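Local coordinates for protein KLLA0E02245p (Kluyveromyces lactis, PDB 4GPS) that removes NAD caps and other 5'-end caps from RNA and degrades RNA in the 5'-to-3' direction, using a divalent metal ion, at residues Q386-L391 and F400-D405; K81-C86 and I273-Q278; K66-S71 and F377-Q382; F300-T305 and R309-M314. All coordinates share one frame; numbering follows the deposited sequence.

Contact 1: residues Q386-L391 and F400-D405; sequences QNLLLL and FKVQID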
# COMPACT_ATOMS: atom_id res chain seq x y z
N GLN A 386 -8.37 -4.03 20.38
CA GLN A 386 -8.77 -4.44 21.73
C GLN A 386 -7.64 -4.27 22.75
O GLN A 386 -7.85 -3.73 23.84
CB GLN A 386 -9.24 -5.91 21.72
CG GLN A 386 -10.67 -6.09 21.18
CD GLN A 386 -11.70 -5.24 21.93
OE1 GLN A 386 -12.11 -5.59 23.04
NE2 GLN A 386 -12.10 -4.11 21.34
N ASN A 387 -6.44 -4.70 22.37
CA ASN A 387 -5.32 -4.62 23.26
C ASN A 387 -4.70 -3.23 23.43
O ASN A 387 -4.28 -2.87 24.55
CB ASN A 387 -4.28 -5.66 22.85
CG ASN A 387 -4.68 -7.07 23.28
OD1 ASN A 387 -4.78 -7.35 24.47
ND2 ASN A 387 -4.93 -7.94 22.32
N LEU A 388 -4.65 -2.42 22.38
CA LEU A 388 -4.08 -1.09 22.61
C LEU A 388 -5.05 -0.30 23.48
O LEU A 388 -4.62 0.50 24.31
CB LEU A 388 -3.78 -0.34 21.31
CG LEU A 388 -2.58 -0.95 20.58
CD1 LEU A 388 -2.55 -0.51 19.16
CD2 LEU A 388 -1.33 -0.56 21.28
N LEU A 389 -6.35 -0.52 23.31
CA LEU A 389 -7.31 0.22 24.12
C LEU A 389 -7.26 -0.26 25.56
O LEU A 389 -7.27 0.55 26.49
CB LEU A 389 -8.73 0.07 23.58
CG LEU A 389 -8.96 0.74 22.23
CD1 LEU A 389 -10.42 0.61 21.88
CD2 LEU A 389 -8.54 2.21 22.29
N LEU A 390 -7.19 -1.58 25.76
CA LEU A 390 -7.11 -2.12 27.09
C LEU A 390 -5.88 -1.58 27.83
O LEU A 390 -5.99 -1.08 28.95
CB LEU A 390 -7.06 -3.65 27.02
CG LEU A 390 -6.97 -4.31 28.40
CD1 LEU A 390 -8.16 -3.84 29.21
CD2 LEU A 390 -6.96 -5.84 28.29
N LEU A 391 -4.71 -1.68 27.20
CA LEU A 391 -3.47 -1.21 27.82
C LEU A 391 -3.43 0.29 28.10
O LEU A 391 -2.86 0.70 29.09
CB LEU A 391 -2.25 -1.55 26.95
CG LEU A 391 -1.80 -3.01 26.88
CD1 LEU A 391 -0.62 -3.13 25.96
CD2 LEU A 391 -1.46 -3.50 28.27
N PHE A 400 2.75 3.29 22.14
CA PHE A 400 3.21 1.92 22.32
C PHE A 400 4.09 1.38 21.18
O PHE A 400 3.86 1.69 20.01
CB PHE A 400 1.99 0.98 22.44
CG PHE A 400 1.10 1.28 23.62
CD1 PHE A 400 0.16 2.31 23.55
CD2 PHE A 400 1.24 0.58 24.81
CE1 PHE A 400 -0.61 2.65 24.66
CE2 PHE A 400 0.45 0.92 25.93
CZ PHE A 400 -0.47 1.95 25.85
N LYS A 401 5.09 0.58 21.52
CA LYS A 401 5.93 -0.03 20.50
C LYS A 401 5.20 -1.31 20.13
O LYS A 401 4.92 -2.14 21.00
CB LYS A 401 7.32 -0.39 21.03
CG LYS A 401 8.22 0.80 21.33
CD LYS A 401 9.67 0.33 21.42
CE LYS A 401 10.63 1.50 21.64
NZ LYS A 401 12.05 1.05 21.46
N VAL A 402 4.89 -1.48 18.85
CA VAL A 402 4.18 -2.66 18.42
C VAL A 402 5.10 -3.52 17.59
O VAL A 402 5.70 -3.04 16.60
CB VAL A 402 2.91 -2.30 17.61
CG1 VAL A 402 2.29 -3.55 17.06
CG2 VAL A 402 1.91 -1.58 18.50
N GLN A 403 5.23 -4.79 17.99
CA GLN A 403 6.10 -5.70 17.25
C GLN A 403 5.48 -7.03 16.97
O GLN A 403 4.68 -7.56 17.76
CB GLN A 403 7.41 -5.90 18.00
CG GLN A 403 8.20 -4.63 18.02
CD GLN A 403 9.29 -4.65 19.04
OE1 GLN A 403 10.23 -5.44 18.93
NE2 GLN A 403 9.17 -3.80 20.05
N ILE A 404 5.88 -7.57 15.83
CA ILE A 404 5.39 -8.85 15.40
C ILE A 404 6.53 -9.72 14.87
O ILE A 404 7.15 -9.38 13.87
CB ILE A 404 4.29 -8.66 14.33
CG1 ILE A 404 3.14 -7.83 14.91
CG2 ILE A 404 3.74 -10.03 13.88
CD1 ILE A 404 1.88 -7.75 13.97
N ASP A 405 6.80 -10.82 15.59
CA ASP A 405 7.83 -11.83 15.26
C ASP A 405 7.62 -12.35 13.87
O ASP A 405 6.57 -12.15 13.28
CB ASP A 405 7.66 -13.11 16.10
CG ASP A 405 8.31 -13.02 17.40
OD1 ASP A 405 9.36 -12.36 17.48
OD2 ASP A 405 7.77 -13.63 18.35
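Leu-388 meets Phe-400 and Val-402, and Leu-391 meets Phe-400, in a buried, wholly apolar helix-on-strand contact between the last turns of helix 370-393 and strand 399-404. In this PD-(D/E)XK-type nuclease fold of the DXO family, the helix runs against a strand that pairs antiparallel with strands 198-204 and 409-414. The chain reverses between the two: their axes lie 11.1 Å apart at closest approach, with the N-to-C directions 153° apart. Phe-400 supplies most of the strand side and points at the helix; both leucines approach its ring obliquely from one side, Leu-388 near the base and Leu-391 near the far end. Leu-391 comes in with the root of its side chain, its CB 3.8 Å from Phe-400 CE2, while its CD1 lies farther along near the same ring carbon. Leu-388 instead runs antiparallel alongside the phenylalanine, its CD2 close to Phe-400 CB and CG. Ile-412 of strand 409-414 packs on Leu-388, Leu-391 and Phe-400, and Met-202 of strand 198-204 touches both Leu-388 and Val-402. With Leu-388 CG beside the backbone N (chi1 -71°), the methyl CD2 is carried to 3.8 Å from Phe-400 CG and 4.4 Å from Val-402 CG2.

Contact 2: residues K81-C86 and I273-Q278; sequences KLLTDC and IDLLIQ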
# COMPACT_ATOMS: atom_id res chain seq x y z
N LYS A 81 -12.51 -7.88 -1.07
CA LYS A 81 -12.16 -6.48 -0.82
C LYS A 81 -11.62 -6.40 0.61
O LYS A 81 -12.15 -7.05 1.50
CB LYS A 81 -13.37 -5.57 -1.01
CG LYS A 81 -13.52 -5.04 -2.44
CD LYS A 81 -14.68 -4.03 -2.51
CE LYS A 81 -15.20 -3.82 -3.96
NZ LYS A 81 -14.24 -3.07 -4.84
N LEU A 82 -10.55 -5.64 0.83
CA LEU A 82 -10.00 -5.55 2.18
C LEU A 82 -10.86 -4.61 3.02
O LEU A 82 -11.12 -4.88 4.20
CB LEU A 82 -8.56 -5.06 2.14
CG LEU A 82 -7.61 -6.05 1.45
CD1 LEU A 82 -6.20 -5.45 1.38
CD2 LEU A 82 -7.59 -7.39 2.21
N LEU A 83 -11.33 -3.54 2.40
CA LEU A 83 -12.16 -2.55 3.09
C LEU A 83 -13.52 -2.45 2.43
O LEU A 83 -13.66 -2.74 1.25
CB LEU A 83 -11.47 -1.18 3.06
CG LEU A 83 -10.16 -1.12 3.85
CD1 LEU A 83 -9.43 0.19 3.57
CD2 LEU A 83 -10.46 -1.31 5.37
N THR A 84 -14.55 -2.09 3.19
CA THR A 84 -15.88 -1.93 2.60
C THR A 84 -16.25 -0.43 2.66
O THR A 84 -15.85 0.28 3.59
CB THR A 84 -16.92 -2.82 3.34
OG1 THR A 84 -16.79 -2.67 4.75
CG2 THR A 84 -16.68 -4.28 3.04
N ASP A 85 -16.99 0.05 1.67
CA ASP A 85 -17.40 1.46 1.60
C ASP A 85 -16.17 2.33 1.54
O ASP A 85 -16.12 3.40 2.11
CB ASP A 85 -18.26 1.88 2.80
CG ASP A 85 -19.62 1.15 2.86
OD1 ASP A 85 -20.11 0.67 1.79
OD2 ASP A 85 -20.19 1.08 3.98
N CYS A 86 -15.16 1.87 0.84
CA CYS A 86 -13.95 2.63 0.77
C CYS A 86 -14.08 3.85 -0.15
O CYS A 86 -14.50 3.70 -1.29
CB CYS A 86 -12.84 1.73 0.29
SG CYS A 86 -11.27 2.39 0.73
N ILE A 273 -14.12 -1.29 13.63
CA ILE A 273 -12.92 -0.64 13.12
C ILE A 273 -12.98 0.01 11.72
O ILE A 273 -13.44 -0.62 10.79
CB ILE A 273 -11.78 -1.71 13.10
CG1 ILE A 273 -11.49 -2.20 14.51
CG2 ILE A 273 -10.53 -1.17 12.39
CD1 ILE A 273 -10.62 -3.48 14.52
N ASP A 274 -12.51 1.26 11.60
CA ASP A 274 -12.43 1.95 10.31
C ASP A 274 -10.96 2.28 10.12
O ASP A 274 -10.20 2.28 11.09
CB ASP A 274 -13.19 3.30 10.27
CG ASP A 274 -14.68 3.14 10.12
OD1 ASP A 274 -15.12 2.08 9.64
OD2 ASP A 274 -15.42 4.09 10.48
N LEU A 275 -10.57 2.59 8.88
CA LEU A 275 -9.21 2.97 8.56
C LEU A 275 -9.22 4.30 7.80
O LEU A 275 -10.03 4.49 6.89
CB LEU A 275 -8.55 1.93 7.67
CG LEU A 275 -8.14 0.56 8.18
CD1 LEU A 275 -7.01 0.06 7.25
CD2 LEU A 275 -7.67 0.63 9.63
N LEU A 276 -8.34 5.24 8.17
CA LEU A 276 -8.23 6.51 7.45
C LEU A 276 -6.77 6.43 7.01
O LEU A 276 -5.86 6.53 7.82
CB LEU A 276 -8.45 7.70 8.39
CG LEU A 276 -8.28 9.04 7.69
CD1 LEU A 276 -9.42 9.30 6.73
CD2 LEU A 276 -8.26 10.12 8.74
N ILE A 277 -6.57 6.26 5.71
CA ILE A 277 -5.28 6.04 5.11
C ILE A 277 -4.83 7.11 4.14
O ILE A 277 -5.64 7.66 3.36
CB ILE A 277 -5.34 4.69 4.33
CG1 ILE A 277 -5.46 3.54 5.30
CG2 ILE A 277 -4.15 4.50 3.44
CD1 ILE A 277 -5.93 2.25 4.60
N GLN A 278 -3.52 7.37 4.16
CA GLN A 278 -2.89 8.32 3.25
C GLN A 278 -2.03 7.54 2.22
O GLN A 278 -1.16 6.75 2.59
CB GLN A 278 -2.00 9.30 4.01
CG GLN A 278 -1.34 10.32 3.09
CD GLN A 278 -0.46 11.33 3.86
OE1 GLN A 278 0.74 11.48 3.58
NE2 GLN A 278 -1.07 12.02 4.82
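Leu-83 spreads its two methyls over Leu-275 and Ile-277, one for each residue. CD2 rests 4.1 Å from Leu-275 CG, and the two leucine side chains run at about a right angle to each other; the methyl meets both the branch carbon CG and the methyl CD1 of Leu-275. CD1 faces Ile-277, where the contact is methyl to methyl: Leu-83 CD1 to Ile-277 CD1, 4.2 Å. The backbones stand well apart, with Leu-83 CA 8.3 Å from Leu-275 CA. Leu-275 and Ile-277 are two positions apart on strand 273-285 and therefore present the same face of it, whereas Leu-276 between them packs on Tyr-167 of helix 156-167. This strand belongs to the nuclease core of the PD-(D/E)XK fold, and farther along it carries the metal ligand Asp-282 and Glu-280, a probable substrate-binding residue. The loop bearing Leu-83 is also tied to the neighbouring strand 259-268, since Thr-84 bonds to Ser-268. Ile-277 itself touches Val-265 of that strand. The Ile-277 side chain lies about 10 Å from that of the metal ligand Glu-293. Ile-277 CG1 stands beside the backbone N (chi1 -68°) and chi2 is near anti (163°), which together carry CD1 to Leu-83 CD1.

Contact 3: residues K66-S71 and F377-Q382; sequences KFPHVS and FQHIFQ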
# COMPACT_ATOMS: atom_id res chain seq x y z
N LYS A 66 -2.02 -18.64 15.34
CA LYS A 66 -3.14 -19.51 15.08
C LYS A 66 -4.37 -18.72 14.69
O LYS A 66 -5.49 -19.11 15.00
CB LYS A 66 -3.39 -20.40 16.29
CG LYS A 66 -2.28 -21.43 16.51
CD LYS A 66 -2.64 -22.52 17.51
CE LYS A 66 -2.71 -21.98 18.93
NZ LYS A 66 -3.72 -20.87 19.09
N PHE A 67 -4.15 -17.61 14.01
CA PHE A 67 -5.23 -16.75 13.56
C PHE A 67 -6.12 -17.51 12.58
O PHE A 67 -5.65 -18.25 11.72
CB PHE A 67 -4.66 -15.47 12.90
CG PHE A 67 -4.03 -15.71 11.56
CD1 PHE A 67 -4.76 -15.56 10.39
CD2 PHE A 67 -2.69 -16.11 11.47
CE1 PHE A 67 -4.18 -15.82 9.14
CE2 PHE A 67 -2.09 -16.37 10.22
CZ PHE A 67 -2.84 -16.22 9.05
N PRO A 68 -7.43 -17.35 12.72
CA PRO A 68 -8.40 -18.03 11.84
C PRO A 68 -8.18 -17.68 10.36
O PRO A 68 -8.22 -16.50 9.99
CB PRO A 68 -9.75 -17.52 12.34
CG PRO A 68 -9.47 -17.11 13.79
CD PRO A 68 -8.10 -16.48 13.71
N HIS A 69 -7.96 -18.69 9.53
CA HIS A 69 -7.76 -18.43 8.12
C HIS A 69 -8.12 -19.55 7.19
O HIS A 69 -7.97 -20.74 7.50
CB HIS A 69 -6.32 -18.02 7.86
CG HIS A 69 -5.31 -19.07 8.18
ND1 HIS A 69 -4.95 -20.05 7.28
CD2 HIS A 69 -4.52 -19.25 9.26
CE1 HIS A 69 -3.98 -20.79 7.79
NE2 HIS A 69 -3.69 -20.32 8.99
N VAL A 70 -8.61 -19.15 6.03
CA VAL A 70 -9.01 -20.02 4.95
C VAL A 70 -7.82 -20.89 4.49
O VAL A 70 -6.65 -20.55 4.69
CB VAL A 70 -9.51 -19.14 3.80
CG1 VAL A 70 -9.31 -19.81 2.54
CG2 VAL A 70 -10.97 -18.81 4.00
N SER A 71 -8.12 -22.03 3.88
CA SER A 71 -7.06 -22.90 3.43
C SER A 71 -6.05 -22.16 2.54
O SER A 71 -6.40 -21.32 1.71
CB SER A 71 -7.63 -24.08 2.65
OG SER A 71 -6.58 -24.78 2.00
N PHE A 377 -5.48 -9.89 8.06
CA PHE A 377 -5.84 -8.49 8.15
C PHE A 377 -6.96 -8.28 9.19
O PHE A 377 -6.83 -7.45 10.09
CB PHE A 377 -6.31 -8.00 6.77
CG PHE A 377 -6.81 -6.59 6.76
CD1 PHE A 377 -8.04 -6.29 6.19
CD2 PHE A 377 -6.01 -5.54 7.21
CE1 PHE A 377 -8.44 -4.96 6.04
CE2 PHE A 377 -6.40 -4.22 7.07
CZ PHE A 377 -7.62 -3.93 6.48
N GLN A 378 -8.06 -9.03 9.02
CA GLN A 378 -9.22 -8.99 9.90
C GLN A 378 -8.82 -9.33 11.32
O GLN A 378 -9.33 -8.72 12.26
CB GLN A 378 -10.28 -10.01 9.46
CG GLN A 378 -11.12 -9.58 8.24
CD GLN A 378 -11.94 -8.32 8.52
OE1 GLN A 378 -12.52 -8.17 9.60
NE2 GLN A 378 -12.00 -7.41 7.54
N HIS A 379 -7.91 -10.30 11.45
CA HIS A 379 -7.45 -10.76 12.77
C HIS A 379 -6.61 -9.79 13.60
O HIS A 379 -7.08 -9.36 14.65
CB HIS A 379 -6.70 -12.09 12.67
CG HIS A 379 -6.30 -12.66 14.01
ND1 HIS A 379 -7.19 -13.32 14.83
CD2 HIS A 379 -5.13 -12.62 14.69
CE1 HIS A 379 -6.58 -13.68 15.95
NE2 HIS A 379 -5.33 -13.26 15.89
N ILE A 380 -5.38 -9.46 13.16
CA ILE A 380 -4.53 -8.57 13.98
C ILE A 380 -5.10 -7.22 14.19
O ILE A 380 -4.81 -6.61 15.20
CB ILE A 380 -3.07 -8.27 13.46
CG1 ILE A 380 -2.96 -8.64 12.01
CG2 ILE A 380 -2.00 -8.83 14.41
CD1 ILE A 380 -3.43 -7.54 11.17
N PHE A 381 -5.89 -6.71 13.24
CA PHE A 381 -6.42 -5.40 13.55
C PHE A 381 -7.39 -5.42 14.73
O PHE A 381 -7.39 -4.50 15.53
CB PHE A 381 -6.99 -4.72 12.31
CG PHE A 381 -5.97 -3.93 11.55
CD1 PHE A 381 -5.63 -2.65 11.96
CD2 PHE A 381 -5.30 -4.50 10.47
CE1 PHE A 381 -4.63 -1.94 11.28
CE2 PHE A 381 -4.32 -3.80 9.80
CZ PHE A 381 -3.98 -2.52 10.20
N GLN A 382 -8.14 -6.50 14.87
CA GLN A 382 -9.07 -6.63 15.97
C GLN A 382 -8.23 -6.87 17.23
O GLN A 382 -8.48 -6.29 18.28
CB GLN A 382 -10.04 -7.80 15.74
CG GLN A 382 -11.14 -7.95 16.79
CD GLN A 382 -12.03 -6.71 16.90
OE1 GLN A 382 -12.19 -5.98 15.93
NE2 GLN A 382 -12.60 -6.48 18.08
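Between Phe-377 and Gln-382 of helix 370-393, His-379 is the residue that meets the loop 66-71, through Phe-67 and Pro-68. Phe-377, at the start, points away from the loop and packs on Leu-275 and Ile-189. Next, Gln-378 donates from NE2 to the carbonyl O of Leu-269. His-379 follows, its CG anti to the backbone N (chi1 -175°), which sends the imidazole out toward the loop. Phe-67 CB lies over one face of that ring in a CH-pi contact, 3.5 Å from the His-379 ring centroid and 18° off the normal. The Phe-67 ring itself leads away, and meets Trp-376 edge-to-face. Pro-68 CD comes obliquely from the same side of the imidazole, 3.5 Å from His-379 ND1, with the proline running at about a right angle to the histidine. With an alanine at His-379, Phe-67 CB and Pro-68 CD would probably lose their common partner on the helix. Beyond His-379, Ile-380 packs on Ile-188 of helix 182-190, Phe-381 stacks edge-to-face with Phe-178, and Gln-382 NE2 bonds to Glu-272 OE1. Phe-377 and Phe-381, one helical turn apart, thus face the interior, while His-379 receives the incoming loop: the pattern of an amphipathic helix covering the core of an alpha/beta fold, here away from the annotated sites.

Contact 4: residues F300-T305 and R309-M314; sequences FKLGNT and RKLLRM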
# COMPACT_ATOMS: atom_id res chain seq x y z
N PHE A 300 8.07 -11.56 -14.42
CA PHE A 300 7.75 -12.37 -13.24
C PHE A 300 8.04 -13.83 -13.28
O PHE A 300 7.77 -14.50 -14.27
CB PHE A 300 6.27 -12.20 -12.88
CG PHE A 300 5.93 -10.84 -12.38
CD1 PHE A 300 4.92 -10.08 -13.00
CD2 PHE A 300 6.62 -10.29 -11.31
CE1 PHE A 300 4.62 -8.79 -12.57
CE2 PHE A 300 6.33 -8.99 -10.86
CZ PHE A 300 5.33 -8.25 -11.50
N LYS A 301 8.61 -14.33 -12.19
CA LYS A 301 8.90 -15.75 -12.06
C LYS A 301 8.04 -16.24 -10.90
O LYS A 301 8.45 -16.13 -9.73
CB LYS A 301 10.40 -15.96 -11.76
CG LYS A 301 11.30 -15.76 -12.99
CD LYS A 301 12.68 -15.20 -12.69
CE LYS A 301 13.72 -16.28 -12.47
NZ LYS A 301 14.98 -15.67 -11.95
N LEU A 302 6.81 -16.71 -11.17
CA LEU A 302 5.99 -17.19 -10.07
C LEU A 302 6.89 -18.31 -9.56
O LEU A 302 7.75 -18.80 -10.31
CB LEU A 302 4.64 -17.69 -10.57
CG LEU A 302 3.81 -16.64 -11.33
CD1 LEU A 302 2.61 -17.32 -11.96
CD2 LEU A 302 3.37 -15.53 -10.40
N GLY A 303 6.77 -18.74 -8.33
CA GLY A 303 7.75 -19.75 -7.95
C GLY A 303 8.88 -19.05 -7.22
O GLY A 303 9.39 -19.57 -6.23
N ASN A 304 9.27 -17.86 -7.67
CA ASN A 304 10.30 -17.09 -6.98
C ASN A 304 9.65 -16.35 -5.82
O ASN A 304 8.73 -15.57 -6.02
CB ASN A 304 10.96 -16.09 -7.91
CG ASN A 304 11.97 -15.27 -7.21
OD1 ASN A 304 11.63 -14.31 -6.47
ND2 ASN A 304 13.24 -15.63 -7.40
N THR A 305 10.11 -16.61 -4.62
CA THR A 305 9.56 -15.99 -3.42
C THR A 305 9.52 -14.47 -3.45
O THR A 305 8.54 -13.84 -3.02
CB THR A 305 10.37 -16.45 -2.22
OG1 THR A 305 10.09 -17.83 -1.99
CG2 THR A 305 10.03 -15.67 -0.98
N ARG A 309 6.01 -12.22 -3.31
CA ARG A 309 5.84 -11.20 -2.26
C ARG A 309 5.48 -9.86 -2.89
O ARG A 309 4.60 -9.16 -2.40
CB ARG A 309 7.14 -11.01 -1.48
CG ARG A 309 7.18 -11.64 -0.15
CD ARG A 309 8.61 -11.87 0.27
NE ARG A 309 8.65 -12.94 1.24
CZ ARG A 309 9.72 -13.68 1.50
NH1 ARG A 309 10.87 -13.47 0.86
NH2 ARG A 309 9.63 -14.62 2.43
N LYS A 310 6.18 -9.52 -3.96
CA LYS A 310 5.93 -8.26 -4.65
C LYS A 310 4.51 -8.21 -5.24
O LYS A 310 3.80 -7.22 -5.09
CB LYS A 310 7.00 -8.02 -5.73
CG LYS A 310 6.73 -6.82 -6.57
CD LYS A 310 7.73 -6.65 -7.71
CE LYS A 310 9.11 -6.24 -7.22
NZ LYS A 310 10.02 -6.08 -8.40
N LEU A 311 4.10 -9.29 -5.91
CA LEU A 311 2.76 -9.37 -6.50
C LEU A 311 1.70 -9.26 -5.39
O LEU A 311 0.74 -8.51 -5.53
CB LEU A 311 2.59 -10.68 -7.27
CG LEU A 311 3.47 -10.76 -8.54
CD1 LEU A 311 3.57 -12.19 -8.97
CD2 LEU A 311 2.89 -9.89 -9.66
N LEU A 312 1.89 -9.98 -4.28
CA LEU A 312 0.91 -9.90 -3.20
C LEU A 312 0.85 -8.48 -2.63
O LEU A 312 -0.22 -7.94 -2.38
CB LEU A 312 1.25 -10.91 -2.08
CG LEU A 312 0.38 -10.89 -0.82
CD1 LEU A 312 -1.06 -11.28 -1.21
CD2 LEU A 312 0.97 -11.82 0.27
N ARG A 313 2.01 -7.87 -2.44
CA ARG A 313 2.09 -6.53 -1.88
C ARG A 313 1.36 -5.55 -2.80
O ARG A 313 0.62 -4.68 -2.36
CB ARG A 313 3.56 -6.15 -1.70
CG ARG A 313 3.83 -5.31 -0.47
CD ARG A 313 5.32 -5.11 -0.18
NE ARG A 313 5.49 -4.56 1.16
CZ ARG A 313 5.20 -3.31 1.45
NH1 ARG A 313 4.78 -2.52 0.49
NH2 ARG A 313 5.26 -2.86 2.69
N MET A 314 1.57 -5.75 -4.09
CA MET A 314 0.99 -4.93 -5.16
C MET A 314 -0.55 -5.03 -5.04
O MET A 314 -1.27 -4.02 -5.07
CB MET A 314 1.46 -5.53 -6.49
CG MET A 314 1.65 -4.63 -7.61
SD MET A 314 2.51 -5.48 -8.98
CE MET A 314 4.26 -5.29 -8.47
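Apolar contacts carry most of the meeting of Phe-300 and Leu-302 with Leu-311. Leu-311 CD2 sits over one face of the Phe-300 ring as a CH-pi contact, 3.6 Å from the Phe-300 ring centroid and 17° off the normal. The other methyl of the same leucine, Leu-311 CD1, meets Leu-302 CD2 at 3.6 Å. Leu-311 CG stands beside the backbone N (chi1 -67°) with chi2 near anti, which sets the two branches at two loop residues. Round the same phenylalanine, Lys-310 CD comes to the ring edge, 4.2 Å from Phe-300 CE2, and Met-314 CE is a looser neighbour. His-307 meets the ring edge-to-face. As for Phe-300, a lysine in its place would take away the aromatic face and would probably leave Leu-311 CD2 without its CH-pi partner. The hydrogen bond across the contact is backbone: Arg-309 N to Thr-305 O, 3.0 Å and 157° at the hydrogen, in the first turn of helix 305-319. Asn-304 is the N-cap, its OD1 accepting from His-307 N. The guanidinium of Arg-309 is the third element: Thr-305 CG2 lies over one face, NE bonds to Phe-193 O, and Phe-365 offers a cation-pi partner. The chemistry is consistent with a helix start held by the Asn-304 cap, the Arg-309 N to Thr-305 O bond and apolar cover, on a helix whose later residue Gln-317 probably binds substrate.

Contacts 1 and 3 share helix 370-393 and touch where Ile-404 CD1 meets Ile-380 CG2 at 4.1 Å; their centres are about 16 Å apart. Contact 3 also adjoins contact 2, with Leu-83 CD2 4.0 Å from Phe-377 CZ, so the helix, strand 273-285 and the loop 81-86 form one continuous run of packing. Contact 4 stands apart, its centre about 24 Å from that of contact 2, nearest atoms about 7 Å apart. Those two lie on opposite sides of the chain's centre, near annotated sites: the side chain of Met-314 is about 4 Å from that of Lys-295 and that of Ile-277 about 9 Å from Gln-317, both probable substrate-binding residues. Contacts 1 and 3 lie away from these.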